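Local structure of cytochrome P450 monooxygenase (Rhodococcus sp. ECU0066, 6KBH) at residues A[104-110]-A[222-226]; A[193-198]-A[239-243]; A[207-212]-A[225-229]; A[330-336]-A[351-357]. The protein probably acts as a self-sufficient monooxygenase, inserting oxygen at its heme with electrons relayed from FMN through a [2Fe-2S] cluster. The contacts are given in a common frame with arbitrary orientation. Numbering follows the deposited sequence.

Interaction 1: A[104-110]-A[222-226]; sequences TPTSDEA and QVAVA
From Thr104 to Ser107 the backbone is extended (psi between 131° and 161°), then turns into a helix at Asp108-Ala110. Residues 222-226 form a turn of a longer helix, with Ala226 N bonded to Gln222 O at 3.0 Å. The two come very close at Ala110 and Val223, whose CA atoms are 4.4 Å apart. The small side chain of Ala110 suits so close an approach: its CB lies 4.0 Å from Val223 CA and 4.1 Å from both Val223 CG1 and Ala226 CB, and Ala110 O comes within 3.3 Å of Ala226 CB. Farther out, Glu109 CG brushes Val223 CG1 at 4.1 Å.

Gln222 does the polar work. With chi1 m and chi2 t, its carboxamide reaches along the extended residues and uses both ends: NE2 donates to Pro105 O at 2.5 Å, and OE1 accepts from Ser107 N at 2.7 Å and, weakly, from Ser107 OG at 3.2 Å. Ser107, chi1 p, is the N-cap of the helix that follows, its OG taking a bond from Ala110 N at 3.3 Å. A glutamine of one helix thus holds the capped start of another. By their order along the chain, helix 108-116 probably corresponds to the B' helix of P450s and 219-242 to the G helix; B'-G packing of this sort belongs to the distal side of the fold, where these elements commonly border the substrate entrance.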
loop_
_atom_site.group_PDB
_atom_site.type_symbol
_atom_site.label_atom_id
_atom_site.label_comp_id
_atom_site.label_asym_id
_atom_site.label_seq_id
_atom_site.Cartn_x
_atom_site.Cartn_y
_atom_site.Cartn_z
ATOM N N THR A 104 -16.590 -22.360 21.598
ATOM C CA THR A 104 -17.507 -23.042 22.500
ATOM C C THR A 104 -18.784 -22.221 22.659
ATOM O O THR A 104 -18.722 -20.992 22.796
ATOM C CB THR A 104 -16.866 -23.263 23.865
ATOM O OG1 THR A 104 -16.474 -22.003 24.417
ATOM C CG2 THR A 104 -15.638 -24.164 23.738
ATOM N N PRO A 105 -19.945 -22.872 22.632
ATOM C CA PRO A 105 -21.211 -22.131 22.613
ATOM C C PRO A 105 -21.453 -21.372 23.909
ATOM O O PRO A 105 -20.941 -21.713 24.978
ATOM C CB PRO A 105 -22.266 -23.227 22.411
ATOM C CG PRO A 105 -21.502 -24.416 21.891
ATOM C CD PRO A 105 -20.154 -24.325 22.532
ATOM N N THR A 106 -22.254 -20.316 23.790
ATOM C CA THR A 106 -22.605 -19.492 24.939
ATOM C C THR A 106 -23.559 -20.247 25.858
ATOM O O THR A 106 -24.559 -20.811 25.403
ATOM C CB THR A 106 -23.238 -18.183 24.467
ATOM O OG1 THR A 106 -22.297 -17.454 23.665
ATOM C CG2 THR A 106 -23.658 -17.331 25.650
ATOM N N SER A 107 -23.248 -20.263 27.151
ATOM C CA SER A 107 -24.076 -20.979 28.109
ATOM C C SER A 107 -25.425 -20.287 28.284
ATOM O O SER A 107 -25.604 -19.111 27.947
ATOM C CB SER A 107 -23.364 -21.090 29.459
ATOM O OG SER A 107 -23.198 -19.816 30.057
ATOM N N ASP A 108 -26.390 -21.048 28.814
ATOM C CA ASP A 108 -27.706 -20.486 29.108
ATOM C C ASP A 108 -27.592 -19.290 30.044
ATOM O O ASP A 108 -28.299 -18.289 29.879
ATOM C CB ASP A 108 -28.606 -21.557 29.724
ATOM C CG ASP A 108 -28.870 -22.712 28.783
ATOM O OD1 ASP A 108 -28.943 -22.481 27.557
ATOM O OD2 ASP A 108 -29.004 -23.853 29.271
ATOM N N GLU A 109 -26.696 -19.381 31.029
ATOM C CA GLU A 109 -26.464 -18.279 31.956
ATOM C C GLU A 109 -26.056 -17.011 31.216
ATOM O O GLU A 109 -26.643 -15.942 31.420
ATOM C CB GLU A 109 -25.391 -18.688 32.963
ATOM C CG GLU A 109 -25.329 -17.851 34.221
ATOM C CD GLU A 109 -24.379 -18.440 35.247
ATOM O OE1 GLU A 109 -23.681 -19.423 34.914
ATOM O OE2 GLU A 109 -24.326 -17.921 36.382
ATOM N N ALA A 110 -25.055 -17.116 30.339
ATOM C CA ALA A 110 -24.529 -15.928 29.672
ATOM C C ALA A 110 -25.509 -15.367 28.648
ATOM O O ALA A 110 -25.525 -14.154 28.416
ATOM C CB ALA A 110 -23.189 -16.248 29.011
ATOM N N GLN A 222 -17.505 -16.519 30.129
ATOM C CA GLN A 222 -18.613 -16.262 29.214
ATOM C C GLN A 222 -19.560 -15.203 29.765
ATOM O O GLN A 222 -19.971 -14.289 29.042
ATOM C CB GLN A 222 -19.373 -17.559 28.932
ATOM C CG GLN A 222 -18.797 -18.397 27.811
ATOM C CD GLN A 222 -19.732 -19.513 27.397
ATOM O OE1 GLN A 222 -20.720 -19.786 28.076
ATOM N NE2 GLN A 222 -19.427 -20.163 26.279
ATOM N N VAL A 223 -19.919 -15.307 31.048
ATOM C CA VAL A 223 -20.876 -14.357 31.611
ATOM C C VAL A 223 -20.247 -12.973 31.756
ATOM O O VAL A 223 -20.885 -11.958 31.457
ATOM C CB VAL A 223 -21.454 -14.882 32.943
ATOM C CG1 VAL A 223 -21.815 -16.354 32.824
ATOM C CG2 VAL A 223 -20.505 -14.656 34.114
ATOM N N ALA A 224 -18.983 -12.906 32.191
ATOM C CA ALA A 224 -18.338 -11.609 32.376
ATOM C C ALA A 224 -18.247 -10.842 31.065
ATOM O O ALA A 224 -18.282 -9.606 31.064
ATOM C CB ALA A 224 -16.950 -11.793 32.984
ATOM N N VAL A 225 -18.131 -11.555 29.945
ATOM C CA VAL A 225 -18.180 -10.904 28.640
ATOM C C VAL A 225 -19.605 -10.462 28.327
ATOM O O VAL A 225 -19.844 -9.314 27.936
ATOM C CB VAL A 225 -17.623 -11.842 27.554
ATOM C CG1 VAL A 225 -17.946 -11.306 26.169
ATOM C CG2 VAL A 225 -16.122 -12.020 27.732
ATOM N N ALA A 226 -20.574 -11.365 28.509
ATOM C CA ALA A 226 -21.975 -11.022 28.280
ATOM C C ALA A 226 -22.409 -9.836 29.129
ATOM O O ALA A 226 -23.281 -9.062 28.718
ATOM C CB ALA A 226 -22.864 -12.231 28.570
#

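Interaction 2: A[193-198]-A[239-243]; sequences GVPEED and VLDKM
This is a loop-on-helix contact: the link between helices 183-192 and 199-204 lies against the C-terminal end of helix 219-242. Gly193 leaves the preceding helix with positive phi (95/20), where a side chain would collide with the carbonyl O of the residue before. Val194 and Pro195 are then extended, and a turn follows, closed by Asp198 N bonded to Pro195 O at 2.9 Å. Facing this loop, 239-242 is helical and Met243 N still reaches Val239 O at 3.0 Å. The backbones keep apart, the nearest CA atoms being those of Val194 and Val239 at 7.3 Å.

Met243 (chi1 p, chi2 t, chi3 p) folds its methyl CE to 3.5 Å from Val194 CA and 3.6 Å from both Pro195 CD and Gly193 O. Val239, chi1 t, puts CG1 3.6 Å from Val194 CG2, while its CG2 lies 4.1 Å from Asp198 CB. Lys242 (chi1 and chi2 t, chi3 m, chi4 t) stretches past the proline, CD 4.2 Å from Pro195 CG, and NZ bridges two acids: a salt bridge of 2.9 Å to Asp198 OD2 and a longer one of 3.3 Å to Glu197 OE1, weak as a hydrogen bond. The result is a three-residue salt-bridge network over a small apolar patch, joining what probably correspond to the E-F connection and the end of the G helix in the P450 fold.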
loop_
_atom_site.group_PDB
_atom_site.type_symbol
_atom_site.label_atom_id
_atom_site.label_comp_id
_atom_site.label_asym_id
_atom_site.label_seq_id
_atom_site.Cartn_x
_atom_site.Cartn_y
_atom_site.Cartn_z
ATOM N N GLY A 193 -16.936 8.798 15.560
ATOM C CA GLY A 193 -17.626 10.059 15.733
ATOM C C GLY A 193 -18.342 10.248 17.053
ATOM O O GLY A 193 -19.231 11.106 17.129
ATOM N N VAL A 194 -17.985 9.492 18.088
ATOM C CA VAL A 194 -18.670 9.532 19.382
ATOM C C VAL A 194 -18.156 10.735 20.170
ATOM O O VAL A 194 -16.961 11.056 20.090
ATOM C CB VAL A 194 -18.477 8.197 20.143
ATOM C CG1 VAL A 194 -16.999 7.836 20.310
ATOM C CG2 VAL A 194 -19.193 8.190 21.491
ATOM N N PRO A 195 -19.015 11.448 20.907
ATOM C CA PRO A 195 -18.541 12.589 21.701
ATOM C C PRO A 195 -17.503 12.163 22.727
ATOM O O PRO A 195 -17.586 11.080 23.309
ATOM C CB PRO A 195 -19.817 13.095 22.386
ATOM C CG PRO A 195 -20.921 12.683 21.481
ATOM C CD PRO A 195 -20.489 11.356 20.909
ATOM N N GLU A 196 -16.524 13.043 22.954
ATOM C CA GLU A 196 -15.483 12.761 23.935
ATOM C C GLU A 196 -16.060 12.618 25.338
ATOM O O GLU A 196 -15.523 11.859 26.155
ATOM C CB GLU A 196 -14.423 13.861 23.901
ATOM C CG GLU A 196 -14.014 14.260 22.487
ATOM C CD GLU A 196 -12.741 15.076 22.457
ATOM O OE1 GLU A 196 -12.077 15.170 23.511
ATOM O OE2 GLU A 196 -12.405 15.623 21.383
ATOM N N GLU A 197 -17.133 13.351 25.639
ATOM C CA GLU A 197 -17.893 13.142 26.868
ATOM C C GLU A 197 -18.198 11.666 27.093
ATOM O O GLU A 197 -18.047 11.143 28.203
ATOM C CB GLU A 197 -19.195 13.946 26.805
ATOM C CG GLU A 197 -19.055 15.335 26.198
ATOM C CD GLU A 197 -20.258 15.730 25.357
ATOM O OE1 GLU A 197 -21.386 15.287 25.669
ATOM O OE2 GLU A 197 -20.076 16.473 24.372
ATOM N N ASP A 198 -18.610 10.975 26.034
ATOM C CA ASP A 198 -19.153 9.627 26.117
ATOM C C ASP A 198 -18.104 8.537 25.956
ATOM O O ASP A 198 -18.449 7.351 26.027
ATOM C CB ASP A 198 -20.232 9.439 25.050
ATOM C CG ASP A 198 -21.462 10.278 25.316
ATOM O OD1 ASP A 198 -22.095 10.090 26.376
ATOM O OD2 ASP A 198 -21.793 11.130 24.467
ATOM N N VAL A 239 -26.044 6.768 23.070
ATOM C CA VAL A 239 -25.072 7.548 22.311
ATOM C C VAL A 239 -25.542 7.737 20.875
ATOM O O VAL A 239 -25.447 8.836 20.317
ATOM C CB VAL A 239 -23.688 6.877 22.373
ATOM C CG1 VAL A 239 -22.714 7.599 21.473
ATOM C CG2 VAL A 239 -23.174 6.859 23.801
ATOM N N LEU A 240 -26.072 6.676 20.260
ATOM C CA LEU A 240 -26.588 6.796 18.898
ATOM C C LEU A 240 -27.791 7.730 18.842
ATOM O O LEU A 240 -27.935 8.506 17.890
ATOM C CB LEU A 240 -26.956 5.423 18.340
ATOM C CG LEU A 240 -27.375 5.459 16.867
ATOM C CD1 LEU A 240 -26.249 6.018 16.008
ATOM C CD2 LEU A 240 -27.806 4.089 16.372
ATOM N N ASP A 241 -28.674 7.661 19.843
ATOM C CA ASP A 241 -29.809 8.576 19.885
ATOM C C ASP A 241 -29.350 10.017 20.072
ATOM O O ASP A 241 -29.953 10.944 19.519
ATOM C CB ASP A 241 -30.774 8.176 21.002
ATOM C CG ASP A 241 -31.619 6.967 20.643
ATOM O OD1 ASP A 241 -31.636 6.577 19.455
ATOM O OD2 ASP A 241 -32.274 6.413 21.551
ATOM N N LYS A 242 -28.285 10.227 20.849
ATOM C CA LYS A 242 -27.789 11.582 21.068
ATOM C C LYS A 242 -27.241 12.184 19.778
ATOM O O LYS A 242 -27.605 13.303 19.400
ATOM C CB LYS A 242 -26.719 11.584 22.160
ATOM C CG LYS A 242 -26.048 12.933 22.334
ATOM C CD LYS A 242 -24.756 12.836 23.123
ATOM C CE LYS A 242 -25.016 12.861 24.617
ATOM N NZ LYS A 242 -23.755 13.029 25.391
ATOM N N MET A 243 -26.357 11.460 19.091
ATOM C CA MET A 243 -25.806 11.918 17.822
ATOM C C MET A 243 -26.762 11.705 16.659
ATOM O O MET A 243 -26.411 12.031 15.520
ATOM C CB MET A 243 -24.480 11.210 17.528
ATOM C CG MET A 243 -24.581 9.691 17.489
ATOM S SD MET A 243 -23.051 8.865 16.996
ATOM C CE MET A 243 -22.006 9.235 18.394
#

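Interaction 3: A[207-212]-A[225-229]; sequences IAHTVN and VADAV
Apolar packing dominates, with Val225 in the middle of it. Residues 225-229 are helical, Val229 N bonding Val225 O at 2.7 Å; facing them, Ile207 to His209 form a non-helical run (Ile207 at -138/173) that enters a helix at Thr210. The backbones stay well separated, CA to CA 7.5 Å for Ile207 and Ala228 and 7.6 Å for Asn212 and Val225. Ile207, chi1 p and chi2 t, bridges the space: its CD1 touches Val225 CG2 at 3.6 Å and Ala228 CB at 3.9 Å.

Polar side chains take part only through van der Waals contact, as no hydrogen bond crosses between the segments. The imidazole of His209 (chi1 m, chi2 93°) offers its edge to Val229, NE2 to CG2 3.5 Å, and its CD2 is 4.1 Å from Val225 CG1. Asn212, chi1 t, brings ND2 to 3.5 Å from that same Val225 CG1, so the valine fits among Ile207, His209 and Asn212.

Behind the contact, His209 N is hydrogen-bonded to Glu285 of helix 284-300, while Ala226, pointing away on helix 219-242, packs against helix 108-116. Helix 219-242 thus meets helix 108-116 on one flank and the run leading into helix 210-214 on another.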
loop_
_atom_site.group_PDB
_atom_site.type_symbol
_atom_site.label_atom_id
_atom_site.label_comp_id
_atom_site.label_asym_id
_atom_site.label_seq_id
_atom_site.Cartn_x
_atom_site.Cartn_y
_atom_site.Cartn_z
ATOM N N ILE A 207 -13.519 -4.748 26.091
ATOM C CA ILE A 207 -12.769 -5.859 26.666
ATOM C C ILE A 207 -12.211 -6.746 25.559
ATOM O O ILE A 207 -12.516 -6.582 24.376
ATOM C CB ILE A 207 -13.626 -6.712 27.623
ATOM C CG1 ILE A 207 -14.839 -7.275 26.881
ATOM C CG2 ILE A 207 -14.043 -5.908 28.845
ATOM C CD1 ILE A 207 -15.499 -8.427 27.590
ATOM N N ALA A 208 -11.386 -7.704 25.976
ATOM C CA ALA A 208 -10.846 -8.695 25.059
ATOM C C ALA A 208 -11.905 -9.739 24.726
ATOM O O ALA A 208 -12.654 -10.189 25.599
ATOM C CB ALA A 208 -9.614 -9.363 25.664
ATOM N N HIS A 209 -11.968 -10.119 23.448
ATOM C CA HIS A 209 -12.911 -11.120 22.974
ATOM C C HIS A 209 -12.238 -12.369 22.422
ATOM O O HIS A 209 -12.942 -13.287 21.983
ATOM C CB HIS A 209 -13.821 -10.531 21.887
ATOM C CG HIS A 209 -14.844 -9.568 22.402
ATOM N ND1 HIS A 209 -14.629 -8.206 22.448
ATOM C CD2 HIS A 209 -16.097 -9.767 22.876
ATOM C CE1 HIS A 209 -15.702 -7.610 22.936
ATOM N NE2 HIS A 209 -16.607 -8.534 23.204
ATOM N N THR A 210 -10.905 -12.434 22.429
ATOM C CA THR A 210 -10.209 -13.496 21.708
ATOM C C THR A 210 -10.540 -14.870 22.278
ATOM O O THR A 210 -10.905 -15.790 21.537
ATOM C CB THR A 210 -8.699 -13.252 21.739
ATOM O OG1 THR A 210 -8.220 -13.368 23.084
ATOM C CG2 THR A 210 -8.381 -11.870 21.223
ATOM N N VAL A 211 -10.419 -15.031 23.597
ATOM C CA VAL A 211 -10.679 -16.340 24.190
ATOM C C VAL A 211 -12.171 -16.668 24.159
ATOM O O VAL A 211 -12.551 -17.832 23.997
ATOM C CB VAL A 211 -10.110 -16.396 25.622
ATOM C CG1 VAL A 211 -10.512 -17.680 26.301
ATOM C CG2 VAL A 211 -8.594 -16.277 25.590
ATOM N N ASN A 212 -13.041 -15.660 24.281
ATOM C CA ASN A 212 -14.469 -15.929 24.361
ATOM C C ASN A 212 -15.085 -16.170 22.989
ATOM O O ASN A 212 -16.097 -16.867 22.885
ATOM C CB ASN A 212 -15.185 -14.787 25.098
ATOM C CG ASN A 212 -16.676 -14.750 24.806
ATOM O OD1 ASN A 212 -17.450 -15.498 25.405
ATOM N ND2 ASN A 212 -17.092 -13.857 23.908
ATOM N N VAL A 225 -18.131 -11.555 29.945
ATOM C CA VAL A 225 -18.180 -10.904 28.640
ATOM C C VAL A 225 -19.605 -10.462 28.327
ATOM O O VAL A 225 -19.844 -9.314 27.936
ATOM C CB VAL A 225 -17.623 -11.842 27.554
ATOM C CG1 VAL A 225 -17.946 -11.306 26.169
ATOM C CG2 VAL A 225 -16.122 -12.020 27.732
ATOM N N ALA A 226 -20.574 -11.365 28.509
ATOM C CA ALA A 226 -21.975 -11.022 28.280
ATOM C C ALA A 226 -22.409 -9.836 29.129
ATOM O O ALA A 226 -23.281 -9.062 28.718
ATOM C CB ALA A 226 -22.864 -12.231 28.570
ATOM N N ASP A 227 -21.812 -9.673 30.311
ATOM C CA ASP A 227 -22.145 -8.533 31.155
ATOM C C ASP A 227 -21.541 -7.247 30.603
ATOM O O ASP A 227 -22.223 -6.219 30.522
ATOM C CB ASP A 227 -21.670 -8.791 32.585
ATOM C CG ASP A 227 -22.412 -7.955 33.609
ATOM O OD1 ASP A 227 -23.651 -8.081 33.690
ATOM O OD2 ASP A 227 -21.756 -7.187 34.344
ATOM N N ALA A 228 -20.266 -7.283 30.207
ATOM C CA ALA A 228 -19.638 -6.094 29.644
ATOM C C ALA A 228 -20.214 -5.747 28.276
ATOM O O ALA A 228 -20.333 -4.564 27.937
ATOM C CB ALA A 228 -18.126 -6.292 29.551
ATOM N N VAL A 229 -20.576 -6.756 27.483
ATOM C CA VAL A 229 -21.131 -6.499 26.157
ATOM C C VAL A 229 -22.550 -5.955 26.270
ATOM O O VAL A 229 -22.947 -5.060 25.514
ATOM C CB VAL A 229 -21.066 -7.779 25.301
ATOM C CG1 VAL A 229 -21.860 -7.617 24.015
ATOM C CG2 VAL A 229 -19.617 -8.128 24.993
#

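Interaction 4: A[330-336]-A[351-357]; sequences AAWRRLV and AKLLIVN. With HEM (protoporphyrin IX containing Fe), chain C.
Strands 332-336 and 352-355 run antiparallel, axes 4.6 Å apart at closest approach, with 151° between their N-to-C directions. Trp332-Ile355 and Arg334-Leu353 are hydrogen-bonded pairs; Arg333-Leu354 and Leu335-Lys352 are non-hydrogen-bonded. Bonds run Trp332 N to Ile355 O (2.9 Å), Ile355 N to Trp332 O (2.8 Å), Arg334 N to Leu353 O (3.2 Å), Leu353 N to Arg334 O (2.7 Å) and Val336 N to Ala351 O (2.8 Å).

On the face of Trp332 and Arg334, Ile355 (chi1 p) fills the notch between those two stems: CG1 is 4.0 Å from Trp332 CB and CD1 4.1 Å from Arg334 CG. At the end of the pair, Val336 CG2 settles between Leu353 CG (3.6 Å) and Ala351 CB (4.1 Å). On the other face Leu354 CD1 drops between Ala331 CB (3.6 Å) and Arg333 CG (3.9 Å). Arg333 and Lys352 both turn to Glu101, to its backbone O and its carboxylate respectively.

Trp332 (chi1 t) and Arg334 (chi1 and chi2 m, chi3 t) lead away toward the heme. The heme methyl CMA lies over one face of the indole, and Arg334 NH2 makes a very short hydrogen bond, 2.5 Å, to propionate O1A while NH1 is hydrogen-bonded to Arg333 O at 3.0 Å. Such an arginine, gripping a heme propionate from the main beta sheet after the K helix, is a hallmark of the P450 heme site.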
loop_
_atom_site.group_PDB
_atom_site.type_symbol
_atom_site.label_atom_id
_atom_site.label_comp_id
_atom_site.label_asym_id
_atom_site.label_seq_id
_atom_site.Cartn_x
_atom_site.Cartn_y
_atom_site.Cartn_z
ATOM N N ALA A 330 -3.998 -14.934 13.043
ATOM C CA ALA A 330 -3.324 -16.190 12.741
ATOM C C ALA A 330 -4.127 -17.028 11.759
ATOM O O ALA A 330 -3.547 -17.737 10.930
ATOM C CB ALA A 330 -3.071 -16.974 14.029
ATOM N N ALA A 331 -5.453 -16.948 11.826
ATOM C CA ALA A 331 -6.310 -17.722 10.943
ATOM C C ALA A 331 -7.680 -17.066 10.909
ATOM O O ALA A 331 -8.027 -16.270 11.782
ATOM C CB ALA A 331 -6.416 -19.182 11.401
ATOM N N TRP A 332 -8.451 -17.409 9.882
ATOM C CA TRP A 332 -9.803 -16.900 9.718
ATOM C C TRP A 332 -10.698 -18.062 9.312
ATOM O O TRP A 332 -10.237 -19.196 9.155
ATOM C CB TRP A 332 -9.848 -15.751 8.703
ATOM C CG TRP A 332 -10.981 -14.802 8.937
ATOM C CD1 TRP A 332 -11.993 -14.506 8.072
ATOM C CD2 TRP A 332 -11.225 -14.033 10.121
ATOM N NE1 TRP A 332 -12.849 -13.595 8.640
ATOM C CE2 TRP A 332 -12.401 -13.290 9.899
ATOM C CE3 TRP A 332 -10.564 -13.900 11.346
ATOM C CZ2 TRP A 332 -12.930 -12.424 10.856
ATOM C CZ3 TRP A 332 -11.091 -13.040 12.298
ATOM C CH2 TRP A 332 -12.261 -12.313 12.046
ATOM N N ARG A 333 -11.990 -17.786 9.146
ATOM C CA ARG A 333 -12.970 -18.857 9.058
ATOM C C ARG A 333 -13.986 -18.592 7.960
ATOM O O ARG A 333 -14.425 -17.455 7.762
ATOM C CB ARG A 333 -13.687 -19.049 10.403
ATOM C CG ARG A 333 -12.745 -19.487 11.515
ATOM C CD ARG A 333 -13.465 -19.688 12.826
ATOM N NE ARG A 333 -13.969 -18.445 13.386
ATOM C CZ ARG A 333 -14.832 -18.388 14.392
ATOM N NH1 ARG A 333 -15.284 -19.513 14.935
ATOM N NH2 ARG A 333 -15.245 -17.216 14.848
ATOM N N ARG A 334 -14.359 -19.660 7.257
ATOM C CA ARG A 334 -15.399 -19.628 6.242
ATOM C C ARG A 334 -16.238 -20.891 6.358
ATOM O O ARG A 334 -15.766 -21.928 6.832
ATOM C CB ARG A 334 -14.811 -19.506 4.827
ATOM C CG ARG A 334 -14.275 -18.117 4.494
ATOM C CD ARG A 334 -15.407 -17.111 4.339
ATOM N NE ARG A 334 -14.926 -15.795 3.929
ATOM C CZ ARG A 334 -14.604 -14.819 4.774
ATOM N NH1 ARG A 334 -14.704 -15.004 6.081
ATOM N NH2 ARG A 334 -14.178 -13.655 4.308
ATOM N N LEU A 335 -17.492 -20.793 5.930
ATOM C CA LEU A 335 -18.436 -21.904 5.977
ATOM C C LEU A 335 -18.694 -22.382 4.555
ATOM O O LEU A 335 -19.222 -21.627 3.730
ATOM C CB LEU A 335 -19.741 -21.481 6.652
ATOM C CG LEU A 335 -20.920 -22.457 6.604
ATOM C CD1 LEU A 335 -20.579 -23.760 7.311
ATOM C CD2 LEU A 335 -22.160 -21.820 7.216
ATOM N N VAL A 336 -18.315 -23.629 4.268
ATOM C CA VAL A 336 -18.507 -24.180 2.932
ATOM C C VAL A 336 -19.996 -24.366 2.676
ATOM O O VAL A 336 -20.720 -24.922 3.511
ATOM C CB VAL A 336 -17.740 -25.500 2.777
ATOM C CG1 VAL A 336 -17.822 -25.994 1.347
ATOM C CG2 VAL A 336 -16.290 -25.325 3.201
ATOM N N ALA A 351 -19.128 -27.935 5.959
ATOM C CA ALA A 351 -17.805 -27.931 6.562
ATOM C C ALA A 351 -17.374 -26.507 6.889
ATOM O O ALA A 351 -17.694 -25.555 6.173
ATOM C CB ALA A 351 -16.787 -28.581 5.627
ATOM N N LYS A 352 -16.641 -26.371 7.987
ATOM C CA LYS A 352 -16.136 -25.088 8.449
ATOM C C LYS A 352 -14.643 -25.029 8.171
ATOM O O LYS A 352 -13.916 -25.981 8.471
ATOM C CB LYS A 352 -16.417 -24.896 9.941
ATOM C CG LYS A 352 -17.899 -24.904 10.295
ATOM C CD LYS A 352 -18.115 -24.693 11.787
ATOM C CE LYS A 352 -19.590 -24.713 12.151
ATOM N NZ LYS A 352 -19.799 -24.476 13.609
ATOM N N LEU A 353 -14.191 -23.927 7.584
ATOM C CA LEU A 353 -12.805 -23.786 7.167
ATOM C C LEU A 353 -12.018 -22.956 8.170
ATOM O O LEU A 353 -12.498 -21.927 8.653
ATOM C CB LEU A 353 -12.717 -23.145 5.781
ATOM C CG LEU A 353 -13.198 -24.017 4.618
ATOM C CD1 LEU A 353 -12.808 -23.401 3.274
ATOM C CD2 LEU A 353 -12.657 -25.436 4.744
ATOM N N LEU A 354 -10.814 -23.418 8.491
ATOM C CA LEU A 354 -9.821 -22.615 9.199
ATOM C C LEU A 354 -8.720 -22.289 8.197
ATOM O O LEU A 354 -7.851 -23.123 7.924
ATOM C CB LEU A 354 -9.264 -23.346 10.411
ATOM C CG LEU A 354 -8.412 -22.425 11.283
ATOM C CD1 LEU A 354 -9.281 -21.321 11.863
ATOM C CD2 LEU A 354 -7.707 -23.191 12.388
ATOM N N ILE A 355 -8.759 -21.080 7.648
ATOM C CA ILE A 355 -7.815 -20.655 6.624
ATOM C C ILE A 355 -6.715 -19.850 7.312
ATOM O O ILE A 355 -6.944 -18.743 7.807
ATOM C CB ILE A 355 -8.517 -19.876 5.503
ATOM C CG1 ILE A 355 -9.282 -18.659 6.037
ATOM C CG2 ILE A 355 -9.497 -20.795 4.783
ATOM C CD1 ILE A 355 -10.250 -18.057 5.038
ATOM N N VAL A 356 -5.511 -20.416 7.359
ATOM C CA VAL A 356 -4.448 -19.904 8.226
ATOM C C VAL A 356 -3.735 -18.797 7.456
ATOM O O VAL A 356 -2.810 -19.042 6.678
ATOM C CB VAL A 356 -3.497 -21.010 8.679
ATOM C CG1 VAL A 356 -2.508 -20.473 9.696
ATOM C CG2 VAL A 356 -4.284 -22.177 9.264
ATOM N N ASN A 357 -4.183 -17.554 7.684
ATOM C CA ASN A 357 -3.517 -16.392 7.104
ATOM C C ASN A 357 -2.038 -16.373 7.460
ATOM O O ASN A 357 -1.192 -16.004 6.634
ATOM C CB ASN A 357 -4.178 -15.100 7.596
ATOM C CG ASN A 357 -5.687 -15.116 7.453
ATOM O OD1 ASN A 357 -6.381 -15.850 8.158
ATOM N ND2 ASN A 357 -6.206 -14.277 6.562
HETATM C CHA HEM C . -12.942 -7.440 8.193
HETATM C CHB HEM C . -8.219 -8.090 9.840
HETATM C CHC HEM C . -8.188 -3.194 11.851
HETATM C CHD HEM C . -12.869 -2.586 10.200
HETATM C C1A HEM C . -11.584 -7.818 8.589
HETATM C C2A HEM C . -11.257 -9.186 8.171
HETATM C C3A HEM C . -9.948 -9.366 8.622
HETATM C C4A HEM C . -9.603 -8.080 9.283
HETATM C CMA HEM C . -9.102 -10.592 8.470
HETATM C CAA HEM C . -12.097 -10.168 7.414
HETATM C CBA HEM C . -11.710 -10.347 5.979
HETATM C CGA HEM C . -12.605 -11.117 5.068
HETATM O O1A HEM C . -13.415 -11.800 5.749
HETATM O O2A HEM C . -12.300 -10.873 3.868
HETATM C C1B HEM C . -7.748 -6.855 10.543
HETATM C C2B HEM C . -6.359 -6.676 11.170
HETATM C C3B HEM C . -6.355 -5.140 11.793
HETATM C C4B HEM C . -7.729 -4.578 11.482
HETATM C CMB HEM C . -5.256 -7.678 11.210
HETATM C CAB HEM C . -5.256 -4.451 12.526
HETATM C CBB HEM C . -3.907 -4.416 11.896
HETATM C C1C HEM C . -9.576 -2.857 11.425
HETATM C C2C HEM C . -9.892 -1.517 11.844
HETATM C C3C HEM C . -11.183 -1.324 11.404
HETATM C C4C HEM C . -11.516 -2.581 10.751
HETATM C CMC HEM C . -9.021 -0.554 12.581
HETATM C CAC HEM C . -12.005 -0.082 11.556
HETATM C CBC HEM C . -13.149 -0.040 12.504
HETATM C C1D HEM C . -13.108 -3.891 9.574
HETATM C C2D HEM C . -14.480 -3.991 8.974
HETATM C C3D HEM C . -14.511 -5.515 8.343
HETATM C C4D HEM C . -13.150 -6.059 8.673
HETATM C CMD HEM C . -15.538 -2.944 8.972
HETATM C CAD HEM C . -15.630 -6.165 7.609
HETATM C CBD HEM C . -15.789 -5.754 6.182
HETATM C CGD HEM C . -16.584 -6.650 5.305
HETATM O O1D HEM C . -16.664 -7.769 5.866
HETATM O O2D HEM C . -16.937 -6.050 4.257
HETATM N NA HEM C . -10.587 -7.118 9.278
HETATM N NB HEM C . -8.543 -5.586 10.663
HETATM N NC HEM C . -10.564 -3.536 10.747
HETATM N ND HEM C . -12.177 -5.098 9.410
HETATM FE FE HEM C . -10.380 -5.397 10.182
#

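Interactions 1, 2 and 3 all use helix 219-242: interactions 1 and 3 share Val225 and Ala226 near its start, with centres about 9 Å apart and Gln222 CG 4.0 Å from Asn212 OD1, while interaction 2 sits at the far end, about 28 Å from interaction 1 and about 22 Å from interaction 3, centre to centre. Along the chain, interaction 3 nests within the loop that interaction 2 closes. Interaction 4 belongs to the beta sheet and alone binds the heme; its nearest atoms are about 7 Å from interaction 1 and about 8 Å from interaction 3. The nearest His209 side-chain atom stays about 13 Å from the heme, Gly193 CA about 12 Å.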